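Local coordinates for protein dipeptidase AC. Metallo peptidase. MEROPS family M19 (Rhodobacter sphaeroides, PDB 3LY0) that probably hydrolyses dipeptides as a zinc-dependent metallopeptidase of family M19, and binds a phosphinate mimic of L-Ala-D-Ala beside its two zinc ions, at residues A[269-272]-A[276-279]; A[284-289]-A[330-335]. All coordinates share one frame; numbering follows the deposited sequence.

Interaction 1 of 2, residues A[269-272]-A[276-279]. With LY0 ((2R)-3-[(R)-[(1R)-1-aminoethyl](hydroxy)phosphoryl]-2-methylpropanoic acid), chain C.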
ATOM      1  N   PHE A 269      11.772   5.335   3.386  1.00 11.07           N
ATOM      2  CA  PHE A 269      11.408   4.369   4.415  1.00  9.29           C
ATOM      3  C   PHE A 269      12.349   3.173   4.427  1.00  9.86           C
ATOM      4  O   PHE A 269      12.223   2.302   5.283  1.00 10.44           O
ATOM      5  CB  PHE A 269       9.965   3.887   4.215  1.00  9.13           C
ATOM      6  CG  PHE A 269       8.950   5.002   4.154  1.00 10.91           C
ATOM      7  CD1 PHE A 269       9.190   6.232   4.758  1.00 11.98           C
ATOM      8  CD2 PHE A 269       7.738   4.807   3.494  1.00 12.24           C
ATOM      9  CE1 PHE A 269       8.242   7.253   4.703  1.00 12.22           C
ATOM     10  CE2 PHE A 269       6.789   5.816   3.433  1.00 12.31           C
ATOM     11  CZ  PHE A 269       7.043   7.044   4.030  1.00 10.89           C
ATOM     12  N   LEU A 270      13.279   3.140   3.472  1.00 10.36           N
ATOM     13  CA  LEU A 270      14.255   2.054   3.341  1.00 10.80           C
ATOM     14  C   LEU A 270      15.651   2.447   3.820  1.00 11.26           C
ATOM     15  O   LEU A 270      16.317   1.677   4.494  1.00 10.91           O
ATOM     16  CB  LEU A 270      14.366   1.622   1.874  1.00 10.71           C
ATOM     17  CG  LEU A 270      13.225   0.802   1.262  1.00  9.52           C
ATOM     18  CD1 LEU A 270      13.404   0.655  -0.239  1.00 12.28           C
ATOM     19  CD2 LEU A 270      13.140  -0.571   1.912  1.00  9.96           C
ATOM     20  N   ARG A 271      16.093   3.642   3.436  1.00 11.39           N
ATOM     21  CA  ARG A 271      17.452   4.082   3.760  1.00 11.93           C
ATOM     22  C   ARG A 271      17.592   4.315   5.257  1.00 11.99           C
ATOM     23  O   ARG A 271      16.703   4.858   5.900  1.00 12.82           O
ATOM     24  CB  ARG A 271      17.760   5.382   3.019  1.00 15.11           C
ATOM     25  CG  ARG A 271      17.772   5.254   1.511  1.00 13.67           C
ATOM     26  CD  ARG A 271      17.805   6.621   0.856  1.00 16.25           C
ATOM     27  NE  ARG A 271      19.019   7.335   1.240  1.00 14.66           N
ATOM     28  CZ  ARG A 271      19.965   7.711   0.388  1.00 19.88           C
ATOM     29  NH1 ARG A 271      19.834   7.463  -0.907  1.00 19.01           N
ATOM     30  NH2 ARG A 271      21.041   8.345   0.838  1.00 17.56           N
ATOM     31  N   GLU A 272      18.722   3.920   5.824  1.00 13.75           N
ATOM     32  CA  GLU A 272      18.911   4.148   7.247  1.00 16.54           C
ATOM     33  C   GLU A 272      18.946   5.644   7.571  1.00 15.82           C
ATOM     34  O   GLU A 272      18.592   6.044   8.679  1.00 17.28           O
ATOM     35  CB  GLU A 272      20.176   3.455   7.744  1.00 15.67           C
ATOM     36  CG  GLU A 272      20.050   1.938   7.823  1.00 19.30           C
ATOM     37  CD  GLU A 272      21.319   1.277   8.334  1.00 28.56           C
ATOM     38  OE1 GLU A 272      22.195   1.994   8.859  1.00 37.88           O
ATOM     39  OE2 GLU A 272      21.439   0.042   8.209  1.00 37.23           O
ATOM     40  N   ARG A 276      15.334  10.944   0.737  1.00 16.15           N
ATOM     41  CA  ARG A 276      14.483  10.620  -0.410  1.00 17.05           C
ATOM     42  C   ARG A 276      15.240  10.137  -1.662  1.00 18.34           C
ATOM     43  O   ARG A 276      14.634   9.570  -2.577  1.00 20.66           O
ATOM     44  CB  ARG A 276      13.609  11.831  -0.756  1.00 19.02           C
ATOM     45  CG  ARG A 276      12.480  11.540  -1.727  1.00 18.85           C
ATOM     46  CD  ARG A 276      11.630  12.779  -1.975  1.00 23.72           C
ATOM     47  NE  ARG A 276      12.367  13.788  -2.724  1.00 29.33           N
ATOM     48  CZ  ARG A 276      12.279  13.950  -4.039  1.00 31.35           C
ATOM     49  NH1 ARG A 276      11.473  13.175  -4.748  1.00 33.62           N
ATOM     50  NH2 ARG A 276      12.989  14.891  -4.644  1.00 34.11           N
ATOM     51  N   SER A 277      16.548  10.356  -1.706  1.00 21.16           N
ATOM     52  CA  SER A 277      17.341  10.052  -2.900  1.00 19.91           C
ATOM     53  C   SER A 277      17.277   8.591  -3.373  1.00 18.17           C
ATOM     54  O   SER A 277      17.454   7.658  -2.586  1.00 17.09           O
ATOM     55  CB  SER A 277      18.797  10.442  -2.671  1.00 22.13           C
ATOM     56  OG  SER A 277      19.606  10.008  -3.749  1.00 21.80           O
ATOM     57  N   ALA A 278      17.047   8.411  -4.671  1.00 16.02           N
ATOM     58  CA  ALA A 278      17.046   7.091  -5.291  1.00 15.64           C
ATOM     59  C   ALA A 278      18.444   6.475  -5.410  1.00 15.20           C
ATOM     60  O   ALA A 278      18.574   5.318  -5.822  1.00 15.20           O
ATOM     61  CB  ALA A 278      16.390   7.162  -6.669  1.00 14.18           C
ATOM     62  N   GLU A 279      19.482   7.246  -5.073  1.00 16.94           N
ATOM     63  CA  GLU A 279      20.865   6.780  -5.198  1.00 18.55           C
ATOM     64  C   GLU A 279      21.258   5.923  -4.001  1.00 17.40           C
ATOM     65  O   GLU A 279      21.768   6.416  -2.988  1.00 19.51           O
ATOM     66  CB  GLU A 279      21.825   7.966  -5.358  1.00 19.46           C
ATOM     67  CG  GLU A 279      23.298   7.576  -5.376  1.00 28.82           C
ATOM     68  CD  GLU A 279      24.224   8.782  -5.408  1.00 31.59           C
ATOM     69  OE1 GLU A 279      25.380   8.658  -4.947  1.00 37.07           O
ATOM     70  OE2 GLU A 279      23.790   9.855  -5.884  1.00 38.42           O
TER
HETATM   71  P   LY0 C 363       1.511   7.232  -0.583  1.00 12.30           P
HETATM   72  C1  LY0 C 363       0.788   9.721  -1.625  1.00 16.69           C
HETATM   73  N1  LY0 C 363      -0.683   7.768  -2.031  1.00 11.58           N
HETATM   74  C2  LY0 C 363       0.684   8.231  -1.868  1.00 13.43           C
HETATM   75  C4  LY0 C 363       3.326   7.509  -0.632  1.00 13.75           C
HETATM   76  C5  LY0 C 363       3.970   7.794   0.696  1.00 13.92           C
HETATM   77  C6  LY0 C 363       3.536   6.838   1.774  1.00 12.37           C
HETATM   78  C7  LY0 C 363       5.457   8.033   0.632  1.00 16.28           C
HETATM   79  O31 LY0 C 363       1.146   5.799  -0.890  1.00 12.01           O
HETATM   80  O32 LY0 C 363       0.911   7.608   0.813  1.00 11.45           O
HETATM   81  O61 LY0 C 363       3.807   7.141   3.069  1.00 12.92           O
HETATM   82  O62 LY0 C 363       2.909   5.799   1.511  1.00 11.69           O
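Ser277 and Glu279 present their backbone carbonyls to the guanidinium group of Arg271, and a single nitrogen, NH1, serves both. Along the loop, Arg276 comes first, its CB directed away from Arg271; its NE pairs with Asp75 of helix 68-75, while its carbonyl accepts from Thr267. Ser277 follows with the shorter of two bent bonds, Arg271 NH1 to Ser277 O at 2.9 Å (N-H...O 131°). The donor stands above the carbonyl plane, 43° out of it, and the oxygen is itself tilted from the guanidinium plane. Arg271 bends at its third torsion (chi3 61°), which swings the guanidinium across to the loop, where NE also forms a salt bridge with Asp273, a second hold on the group. Ser277 OG accepts from Glu279 N at 3.1 Å, making an ST turn that bends the chain from Ser277 to Glu279. This loop joins helix 267-270 to helix 283-296 in the TIM-barrel-type fold of the M19 membrane dipeptidase family. At Ala278 the chain bonds through its backbone to Gln314. Glu279 O then receives the second, weak bond from Arg271 NH1 at 3.0 Å, whereas its carboxylate lies well away from that nitrogen. In segment 269-272, Phe269 brings its ring edge to the inhibitor, with CE2 3.3 Å from O61 of LY0.

Interaction 2 of 2, residues A[284-289]-A[330-335]; sequences PVLRHL and RAHGYD
Leu286 buries the most surface here, against His332 and Tyr334, which contribute comparable shares. Leu286 and His332 approach from opposite directions: Leu286 CB sits over the centre of the His332 ring, 3.8 Å from the centroid and 5° off its normal, a CH-pi contact. Leu286 CD1 presses further along, 3.3 Å from His332 ND1. His332 CG extends anti to its own backbone N (chi1 -168°), carrying the ring out over helix 283-296, where NE2 bonds to Asp290. That aspartate also takes the hydroxyl of Tyr334 through its other oxygen, so one carboxylate ties both rings. Tyr334 OH also nears Leu289 CB at 3.3 Å, while Leu286 CD2 meets ring atom CE2 of Tyr334 at 4.3 Å. Leu289 CD1 approaches the same ring at its edge. With an alanine at Leu286, CG and both methyls go, and the imidazole would probably keep only the CB contact on that face, with a gap opened beside it and Tyr334. Helix 322-332 ends at Gly333 (phi 118°), whose N bonds to Arg330 O, and Asp335 N-caps the next helix: a tight Schellman-to-N-cap link between helices 322-332 and 336-354, packed against helix 283-296 of the TIM-barrel-type fold.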
ATOM      1  N   PRO A 284      19.976  -1.745   1.791  1.00 14.14           N
ATOM      2  CA  PRO A 284      18.882  -1.348   2.688  1.00 15.32           C
ATOM      3  C   PRO A 284      17.607  -2.154   2.450  1.00 12.86           C
ATOM      4  O   PRO A 284      16.854  -2.419   3.390  1.00 12.69           O
ATOM      5  CB  PRO A 284      18.654   0.133   2.336  1.00 14.93           C
ATOM      6  CG  PRO A 284      19.977   0.576   1.731  1.00 15.78           C
ATOM      7  CD  PRO A 284      20.453  -0.620   0.968  1.00 15.43           C
ATOM      8  N   VAL A 285      17.359  -2.531   1.204  1.00 12.84           N
ATOM      9  CA  VAL A 285      16.189  -3.348   0.884  1.00 10.75           C
ATOM     10  C   VAL A 285      16.276  -4.681   1.631  1.00 13.64           C
ATOM     11  O   VAL A 285      15.327  -5.108   2.281  1.00 13.30           O
ATOM     12  CB  VAL A 285      16.093  -3.606  -0.624  1.00 13.69           C
ATOM     13  CG1 VAL A 285      14.949  -4.569  -0.939  1.00 14.65           C
ATOM     14  CG2 VAL A 285      15.912  -2.282  -1.381  1.00 16.47           C
ATOM     15  N   LEU A 286      17.438  -5.324   1.567  1.00 14.04           N
ATOM     16  CA  LEU A 286      17.607  -6.620   2.213  1.00 14.55           C
ATOM     17  C   LEU A 286      17.685  -6.509   3.725  1.00 12.03           C
ATOM     18  O   LEU A 286      17.331  -7.434   4.448  1.00 13.56           O
ATOM     19  CB  LEU A 286      18.850  -7.322   1.670  1.00 14.22           C
ATOM     20  CG  LEU A 286      18.690  -7.777   0.222  1.00 20.56           C
ATOM     21  CD1 LEU A 286      20.033  -8.219  -0.343  1.00 25.10           C
ATOM     22  CD2 LEU A 286      17.640  -8.886   0.123  1.00 22.83           C
ATOM     23  N   ARG A 287      18.161  -5.371   4.213  1.00 12.34           N
ATOM     24  CA  ARG A 287      18.210  -5.126   5.639  1.00 13.37           C
ATOM     25  C   ARG A 287      16.786  -5.126   6.192  1.00 12.19           C
ATOM     26  O   ARG A 287      16.489  -5.783   7.184  1.00 13.17           O
ATOM     27  CB  ARG A 287      18.878  -3.773   5.887  1.00 15.08           C
ATOM     28  CG  ARG A 287      19.380  -3.555   7.291  1.00 23.44           C
ATOM     29  CD  ARG A 287      20.327  -2.351   7.325  1.00 28.73           C
ATOM     30  NE  ARG A 287      21.307  -2.394   6.234  1.00 31.90           N
ATOM     31  CZ  ARG A 287      21.533  -1.401   5.370  1.00 28.26           C
ATOM     32  NH1 ARG A 287      20.860  -0.257   5.460  1.00 27.37           N
ATOM     33  NH2 ARG A 287      22.447  -1.548   4.413  1.00 31.77           N
ATOM     34  N   HIS A 288      15.894  -4.386   5.539  1.00 11.14           N
ATOM     35  CA  HIS A 288      14.502  -4.360   5.979  1.00 11.49           C
ATOM     36  C   HIS A 288      13.833  -5.717   5.825  1.00 11.48           C
ATOM     37  O   HIS A 288      13.131  -6.163   6.727  1.00 11.87           O
ATOM     38  CB  HIS A 288      13.718  -3.293   5.227  1.00 11.69           C
ATOM     39  CG  HIS A 288      13.903  -1.918   5.784  1.00 12.06           C
ATOM     40  ND1 HIS A 288      13.125  -1.415   6.807  1.00 11.12           N
ATOM     41  CD2 HIS A 288      14.805  -0.954   5.482  1.00 11.06           C
ATOM     42  CE1 HIS A 288      13.533  -0.191   7.098  1.00  9.88           C
ATOM     43  NE2 HIS A 288      14.543   0.115   6.301  1.00 11.33           N
ATOM     44  N   LEU A 289      14.050  -6.372   4.690  1.00 12.12           N
ATOM     45  CA  LEU A 289      13.427  -7.682   4.483  1.00 11.39           C
ATOM     46  C   LEU A 289      13.889  -8.680   5.529  1.00 10.75           C
ATOM     47  O   LEU A 289      13.078  -9.397   6.102  1.00 13.47           O
ATOM     48  CB  LEU A 289      13.677  -8.220   3.078  1.00 11.84           C
ATOM     49  CG  LEU A 289      12.834  -7.602   1.969  1.00 13.67           C
ATOM     50  CD1 LEU A 289      13.330  -8.088   0.618  1.00 15.79           C
ATOM     51  CD2 LEU A 289      11.353  -7.945   2.151  1.00 13.87           C
ATOM     52  N   ARG A 330      17.748 -13.295  -4.258  1.00 14.50           N
ATOM     53  CA  ARG A 330      18.315 -14.637  -4.398  1.00 15.98           C
ATOM     54  C   ARG A 330      19.789 -14.652  -4.006  1.00 17.93           C
ATOM     55  O   ARG A 330      20.247 -15.558  -3.299  1.00 18.06           O
ATOM     56  CB  ARG A 330      18.152 -15.151  -5.824  1.00 16.88           C
ATOM     57  CG  ARG A 330      16.717 -15.457  -6.202  1.00 19.11           C
ATOM     58  CD  ARG A 330      16.662 -16.269  -7.477  1.00 25.65           C
ATOM     59  NE  ARG A 330      15.321 -16.778  -7.735  1.00 29.83           N
ATOM     60  CZ  ARG A 330      14.562 -16.382  -8.747  1.00 32.99           C
ATOM     61  NH1 ARG A 330      15.017 -15.471  -9.598  1.00 37.11           N
ATOM     62  NH2 ARG A 330      13.354 -16.900  -8.909  1.00 34.44           N
ATOM     63  N   ALA A 331      20.531 -13.646  -4.461  1.00 16.53           N
ATOM     64  CA  ALA A 331      21.962 -13.563  -4.152  1.00 17.64           C
ATOM     65  C   ALA A 331      22.211 -13.432  -2.653  1.00 19.85           C
ATOM     66  O   ALA A 331      23.233 -13.889  -2.132  1.00 19.66           O
ATOM     67  CB  ALA A 331      22.617 -12.404  -4.905  1.00 17.15           C
ATOM     68  N   HIS A 332      21.269 -12.793  -1.965  1.00 16.24           N
ATOM     69  CA  HIS A 332      21.337 -12.592  -0.528  1.00 17.41           C
ATOM     70  C   HIS A 332      21.124 -13.910   0.216  1.00 16.80           C
ATOM     71  O   HIS A 332      21.449 -14.029   1.397  1.00 22.03           O
ATOM     72  CB  HIS A 332      20.270 -11.576  -0.115  1.00 16.85           C
ATOM     73  CG  HIS A 332      20.418 -11.077   1.283  1.00 15.90           C
ATOM     74  ND1 HIS A 332      21.510 -10.346   1.699  1.00 18.17           N
ATOM     75  CD2 HIS A 332      19.596 -11.175   2.357  1.00 15.58           C
ATOM     76  CE1 HIS A 332      21.363 -10.030   2.974  1.00 19.95           C
ATOM     77  NE2 HIS A 332      20.211 -10.525   3.396  1.00 18.74           N
ATOM     78  N   GLY A 333      20.551 -14.887  -0.471  1.00 16.02           N
ATOM     79  CA  GLY A 333      20.417 -16.221   0.091  1.00 18.31           C
ATOM     80  C   GLY A 333      19.006 -16.746   0.281  1.00 18.71           C
ATOM     81  O   GLY A 333      18.815 -17.833   0.832  1.00 18.93           O
ATOM     82  N   TYR A 334      18.005 -15.994  -0.161  1.00 17.51           N
ATOM     83  CA  TYR A 334      16.635 -16.470  -0.029  1.00 16.15           C
ATOM     84  C   TYR A 334      16.392 -17.610  -1.009  1.00 14.99           C
ATOM     85  O   TYR A 334      16.558 -17.439  -2.215  1.00 17.58           O
ATOM     86  CB  TYR A 334      15.625 -15.354  -0.308  1.00 15.22           C
ATOM     87  CG  TYR A 334      15.644 -14.186   0.657  1.00 13.98           C
ATOM     88  CD1 TYR A 334      16.381 -14.222   1.840  1.00 15.66           C
ATOM     89  CD2 TYR A 334      14.893 -13.047   0.388  1.00 15.14           C
ATOM     90  CE1 TYR A 334      16.378 -13.137   2.716  1.00 14.16           C
ATOM     91  CE2 TYR A 334      14.890 -11.971   1.247  1.00 13.95           C
ATOM     92  CZ  TYR A 334      15.629 -12.012   2.404  1.00 14.13           C
ATOM     93  OH  TYR A 334      15.605 -10.918   3.243  1.00 13.82           O
ATOM     94  N   ASP A 335      15.999 -18.772  -0.487  1.00 16.33           N
ATOM     95  CA  ASP A 335      15.722 -19.934  -1.331  1.00 16.90           C
ATOM     96  C   ASP A 335      14.387 -19.801  -2.065  1.00 18.36           C
ATOM     97  O   ASP A 335      13.598 -18.889  -1.791  1.00 16.67           O
ATOM     98  CB  ASP A 335      15.786 -21.238  -0.521  1.00 19.49           C
ATOM     99  CG  ASP A 335      14.745 -21.302   0.582  1.00 26.27           C
ATOM    100  OD1 ASP A 335      13.612 -20.814   0.379  1.00 23.48           O
ATOM    101  OD2 ASP A 335      15.058 -21.857   1.657  1.00 36.44           O
TER

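In the fold
Helix 283-296 connects the two contacts, whose centres lie 16 Å apart. Interaction 1 spans the turn that leads into this helix, and interaction 2 packs its other flank against 330-335. They meet directly: Glu272 OE2 forms a salt bridge with Arg287 NH1 at 2.8 Å, and Leu270 O accepts a weak hydrogen bond from His288 NE2 at 3.0 Å. Pro284 CB also packs on Leu270 O, at 3.5 Å. Of the two, interaction 1 is the one that reaches the ligand pocket, through Phe269, whose carbonyl is held by Asn235 and Asn245. Interaction 2 stands further off, with the Leu289 side chain about 12 Å from that of the zinc ligand His233.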